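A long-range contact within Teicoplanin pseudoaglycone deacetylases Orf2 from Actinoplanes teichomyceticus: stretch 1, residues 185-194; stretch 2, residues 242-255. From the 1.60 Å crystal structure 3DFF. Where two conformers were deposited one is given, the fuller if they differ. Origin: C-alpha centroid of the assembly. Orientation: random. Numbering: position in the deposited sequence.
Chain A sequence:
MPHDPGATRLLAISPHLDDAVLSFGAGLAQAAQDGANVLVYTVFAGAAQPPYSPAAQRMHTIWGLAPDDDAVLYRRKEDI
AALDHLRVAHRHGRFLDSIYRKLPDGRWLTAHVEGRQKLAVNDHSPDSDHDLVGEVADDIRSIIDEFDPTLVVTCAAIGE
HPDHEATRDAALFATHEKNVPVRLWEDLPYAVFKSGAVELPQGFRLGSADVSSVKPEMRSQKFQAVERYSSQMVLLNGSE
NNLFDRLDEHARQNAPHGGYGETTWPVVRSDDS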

# COMPACT_ATOMS: atom_id res chain seq x y z
N TRP A 185 1.90 -7.87 -3.97
CA TRP A 185 2.99 -8.06 -3.02
C TRP A 185 2.44 -8.47 -1.68
O TRP A 185 1.26 -8.24 -1.36
CB TRP A 185 3.87 -6.81 -2.88
CG TRP A 185 3.15 -5.58 -2.38
CD1 TRP A 185 2.50 -5.43 -1.17
CD2 TRP A 185 3.03 -4.33 -3.06
NE1 TRP A 185 1.97 -4.16 -1.07
CE2 TRP A 185 2.27 -3.47 -2.22
CE3 TRP A 185 3.46 -3.86 -4.30
CZ2 TRP A 185 1.98 -2.14 -2.59
CZ3 TRP A 185 3.14 -2.53 -4.67
CH2 TRP A 185 2.43 -1.70 -3.81
N GLU A 186 3.30 -9.06 -0.86
CA GLU A 186 2.93 -9.42 0.50
C GLU A 186 2.98 -8.16 1.36
O GLU A 186 4.05 -7.56 1.50
CB GLU A 186 3.92 -10.48 1.00
CG GLU A 186 3.55 -11.03 2.34
CD GLU A 186 4.59 -12.01 2.87
OE1 GLU A 186 5.81 -11.78 2.68
OE2 GLU A 186 4.17 -13.02 3.48
N ASP A 187 1.83 -7.75 1.91
CA ASP A 187 1.79 -6.49 2.67
C ASP A 187 2.71 -6.59 3.87
O ASP A 187 2.54 -7.48 4.69
CB ASP A 187 0.37 -6.14 3.17
CG ASP A 187 -0.67 -6.19 2.08
OD1 ASP A 187 -1.31 -5.13 1.85
OD2 ASP A 187 -0.87 -7.26 1.46
N LEU A 188 3.67 -5.67 3.96
CA LEU A 188 4.54 -5.57 5.14
C LEU A 188 4.34 -4.25 5.88
O LEU A 188 4.10 -3.22 5.26
CB LEU A 188 6.02 -5.73 4.74
CG LEU A 188 6.37 -7.03 4.04
CD1 LEU A 188 7.81 -7.00 3.58
CD2 LEU A 188 6.17 -8.22 4.98
N PRO A 189 4.46 -4.27 7.22
CA PRO A 189 4.82 -5.44 8.04
C PRO A 189 3.65 -6.36 8.41
O PRO A 189 3.86 -7.33 9.13
CB PRO A 189 5.38 -4.79 9.30
CG PRO A 189 4.54 -3.55 9.46
CD PRO A 189 4.29 -3.06 8.04
N TYR A 190 2.46 -6.10 7.88
CA TYR A 190 1.22 -6.84 8.20
C TYR A 190 1.40 -8.35 8.20
O TYR A 190 0.86 -9.06 9.05
CB TYR A 190 0.14 -6.56 7.17
CG TYR A 190 -0.59 -5.25 7.27
CD1 TYR A 190 -1.61 -5.06 8.20
CD2 TYR A 190 -0.29 -4.20 6.40
CE1 TYR A 190 -2.31 -3.86 8.27
CE2 TYR A 190 -0.98 -2.99 6.46
CZ TYR A 190 -1.99 -2.83 7.39
OH TYR A 190 -2.68 -1.65 7.45
N ALA A 191 2.14 -8.84 7.22
CA ALA A 191 2.26 -10.28 7.01
C ALA A 191 3.02 -10.97 8.14
O ALA A 191 2.98 -12.20 8.27
CB ALA A 191 2.91 -10.57 5.68
N VAL A 192 3.71 -10.19 8.95
CA VAL A 192 4.46 -10.74 10.09
C VAL A 192 3.46 -11.17 11.18
O VAL A 192 3.75 -12.05 12.01
CB VAL A 192 5.53 -9.73 10.62
CG1 VAL A 192 6.24 -10.23 11.89
CG2 VAL A 192 6.57 -9.45 9.54
N PHE A 193 2.27 -10.57 11.15
CA PHE A 193 1.25 -10.81 12.18
C PHE A 193 -0.04 -11.47 11.69
O PHE A 193 -0.96 -11.65 12.49
CB PHE A 193 0.83 -9.50 12.85
CG PHE A 193 1.96 -8.65 13.25
CD1 PHE A 193 2.68 -8.91 14.42
CD2 PHE A 193 2.31 -7.55 12.48
CE1 PHE A 193 3.74 -8.10 14.80
CE2 PHE A 193 3.37 -6.74 12.84
CZ PHE A 193 4.09 -7.02 14.01
N LYS A 194 -0.12 -11.80 10.40
CA LYS A 194 -1.34 -12.38 9.81
C LYS A 194 -1.07 -13.67 9.03
O LYS A 194 0.06 -13.90 8.59
CB LYS A 194 -2.05 -11.36 8.92
CG LYS A 194 -2.38 -10.05 9.60
CD LYS A 194 -3.55 -10.20 10.57
CE LYS A 194 -3.77 -8.94 11.37
NZ LYS A 194 -5.02 -9.06 12.18
N ASN A 242 11.93 -2.68 16.49
CA ASN A 242 12.57 -3.77 15.76
C ASN A 242 11.98 -4.05 14.37
O ASN A 242 12.01 -5.20 13.92
CB ASN A 242 12.47 -5.05 16.60
CG ASN A 242 11.03 -5.50 16.79
OD1 ASN A 242 10.10 -4.71 16.59
ND2 ASN A 242 10.83 -6.76 17.18
N LEU A 243 11.44 -3.02 13.71
CA LEU A 243 10.88 -3.22 12.36
C LEU A 243 11.85 -3.92 11.42
O LEU A 243 11.50 -4.92 10.80
CB LEU A 243 10.41 -1.90 11.74
CG LEU A 243 9.89 -2.02 10.29
CD1 LEU A 243 8.52 -2.68 10.21
CD2 LEU A 243 9.89 -0.66 9.58
N PHE A 244 13.07 -3.40 11.29
CA PHE A 244 13.99 -3.96 10.31
C PHE A 244 14.40 -5.39 10.68
O PHE A 244 14.55 -6.24 9.80
CB PHE A 244 15.18 -3.03 10.06
CG PHE A 244 14.77 -1.71 9.44
CD1 PHE A 244 13.96 -1.69 8.31
CD2 PHE A 244 15.15 -0.50 10.01
CE1 PHE A 244 13.55 -0.50 7.74
CE2 PHE A 244 14.75 0.71 9.44
CZ PHE A 244 13.94 0.70 8.29
N ASP A 245 14.54 -5.66 11.98
CA ASP A 245 14.79 -7.04 12.42
C ASP A 245 13.66 -7.99 12.02
O ASP A 245 13.90 -9.10 11.56
CB ASP A 245 15.01 -7.08 13.94
CG ASP A 245 16.36 -6.55 14.34
OD1 ASP A 245 17.18 -6.24 13.44
OD2 ASP A 245 16.60 -6.45 15.55
N ARG A 246 12.42 -7.54 12.21
CA ARG A 246 11.25 -8.34 11.87
C ARG A 246 11.14 -8.54 10.37
O ARG A 246 10.80 -9.62 9.92
CB ARG A 246 9.98 -7.71 12.43
CG ARG A 246 9.77 -8.04 13.90
CD ARG A 246 8.48 -7.45 14.40
NE ARG A 246 8.65 -6.04 14.71
CZ ARG A 246 7.98 -5.05 14.12
NH1 ARG A 246 7.06 -5.32 13.20
NH2 ARG A 246 8.21 -3.80 14.48
N LEU A 247 11.46 -7.50 9.61
CA LEU A 247 11.49 -7.63 8.14
C LEU A 247 12.59 -8.59 7.67
O LEU A 247 12.36 -9.40 6.78
CB LEU A 247 11.64 -6.26 7.48
CG LEU A 247 10.49 -5.27 7.70
CD1 LEU A 247 10.78 -4.01 6.89
CD2 LEU A 247 9.13 -5.84 7.32
N ASP A 248 13.77 -8.50 8.29
CA ASP A 248 14.88 -9.39 7.96
C ASP A 248 14.54 -10.85 8.28
O ASP A 248 14.84 -11.74 7.49
CB ASP A 248 16.13 -8.97 8.73
CG ASP A 248 16.91 -7.84 8.05
OD1 ASP A 248 16.75 -7.63 6.83
OD2 ASP A 248 17.72 -7.19 8.75
N GLU A 249 13.92 -11.06 9.44
CA GLU A 249 13.55 -12.40 9.89
C GLU A 249 12.48 -13.00 8.99
O GLU A 249 12.51 -14.18 8.66
CB GLU A 249 13.08 -12.37 11.35
CG GLU A 249 12.64 -13.74 11.94
CD GLU A 249 13.66 -14.88 11.75
OE1 GLU A 249 14.85 -14.61 11.49
OE2 GLU A 249 13.25 -16.06 11.86
N HIS A 250 11.55 -12.15 8.56
CA HIS A 250 10.50 -12.62 7.69
C HIS A 250 11.07 -13.10 6.37
O HIS A 250 10.71 -14.16 5.87
CB HIS A 250 9.45 -11.52 7.47
CG HIS A 250 8.30 -11.96 6.63
ND1 HIS A 250 7.28 -12.76 7.12
CD2 HIS A 250 8.00 -11.74 5.33
CE1 HIS A 250 6.41 -13.00 6.16
NE2 HIS A 250 6.83 -12.40 5.06
N ALA A 251 11.97 -12.30 5.79
CA ALA A 251 12.65 -12.67 4.56
C ALA A 251 13.46 -13.95 4.76
O ALA A 251 13.45 -14.82 3.90
CB ALA A 251 13.56 -11.56 4.11
N ARG A 252 14.15 -14.05 5.90
CA ARG A 252 14.99 -15.23 6.16
C ARG A 252 14.14 -16.51 6.23
O ARG A 252 14.55 -17.55 5.70
CB ARG A 252 15.80 -15.04 7.44
CG ARG A 252 16.91 -16.07 7.64
CD ARG A 252 17.26 -16.24 9.12
NE ARG A 252 16.14 -16.80 9.87
CZ ARG A 252 15.73 -18.07 9.80
NH1 ARG A 252 16.36 -18.95 9.03
NH2 ARG A 252 14.69 -18.46 10.51
N GLN A 253 12.96 -16.43 6.84
CA GLN A 253 12.01 -17.56 6.87
C GLN A 253 11.71 -18.12 5.48
O GLN A 253 11.63 -19.34 5.30
CB GLN A 253 10.68 -17.12 7.45
CG GLN A 253 10.60 -17.08 8.92
CD GLN A 253 9.21 -16.72 9.41
OE1 GLN A 253 9.02 -16.45 10.60
NE2 GLN A 253 8.23 -16.71 8.50
N ASN A 254 11.52 -17.22 4.52
CA ASN A 254 11.11 -17.59 3.17
C ASN A 254 12.26 -17.91 2.23
O ASN A 254 12.05 -18.33 1.09
CB ASN A 254 10.27 -16.47 2.57
CG ASN A 254 8.91 -16.36 3.22
OD1 ASN A 254 8.39 -17.33 3.78
ND2 ASN A 254 8.32 -15.18 3.13
N ALA A 255 13.47 -17.70 2.72
CA ALA A 255 14.68 -18.06 1.99
C ALA A 255 15.82 -18.28 2.98
O ALA A 255 16.69 -17.41 3.13
CB ALA A 255 15.03 -16.97 0.99
O HOH W 1 5.34 -15.22 2.89

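Residues 185-194 lie against one side of the helix 243-254, and the contact buries 428 Å² counted over both stretches. The helical residues that take part, Leu243, Arg246, Leu247, His250 and Asn254, recur at the spacing of one helical face, as expected when a single helical face meets a neighbouring segment.

Trp185 is buried but lies out of reach of the helix, so the contact begins with Glu186. Its side chain is extended, with chi1 and chi2 both t, and this carries the carboxylate out to the ring of His250. His250 NE2 donates a hydrogen bond to Glu186 OE1 at 2.7 Å, with an N-H...acceptor angle of 155°; the oxygen approaches the imidazole at its edge, near the ring plane, where the NE2 hydrogen points. The other carboxylate oxygen is used as well: a water donates to Glu186 OE2 at 2.6 Å and accepts from Asn254 ND2 at 3.0 Å, extending the polar link to Asn254.

Asp187 makes no contact with the helix, but its backbone O accepts a hydrogen bond from Ala191 N at 2.9 Å and so helps to shape the turn that follows. Leu188 brings the chain back to the helix. Its CB lies 4.0 Å from Leu247 CD2, and its CD2 is 4.0 Å from His250 CD2, so this buried leucine meets both an apolar neighbour and, obliquely, the imidazole ring.

Pro189, preceded by a cis peptide bond, has its CA-to-CB bond toward the helix. Its CB packs 3.9 Å from Leu243 CD1 and 4.4 Å from Leu247 CD2; CB thus touches the ends of two leucines one turn apart, whose CA-to-CB bonds point sideways but whose tips come nearer. The same CB is 4.3 Å from Arg246 NH1.

Tyr190 is out of reach. The chain turns here, with backbone bonds from Val192 N to Pro189 O and from Phe193 N to Tyr190 O, both 2.9 Å, and Ala191 and Val192 again face the helix. The small side chain of Ala191 leaves CB 4.3 Å from His250 CE1. Val192 CG2 reaches to 4.1 Å from His250 CB and 4.3 Å from the backbone Arg246 O, while its CG1 lies 4.4 Å from Arg246 CD. Leu188, Ala191 and Val192 thus pack round His250, Ala191 also placing its backbone O 4.1 Å from His250 CE1.

Phe193 starts sideways to the helix, but the end of its ring comes nearer, placing CZ 3.5 Å from Arg246 NH1, which sits at the ring edge. The guanidinium is held by Asn242, just before the helix: Arg246 NE and NH2 donate to Asn242 OD1 at 2.7 and 3.0 Å. Anchored this way, the long arginine offers its NH1 end to Pro189 and Phe193. Exposed Lys194 lies out of reach.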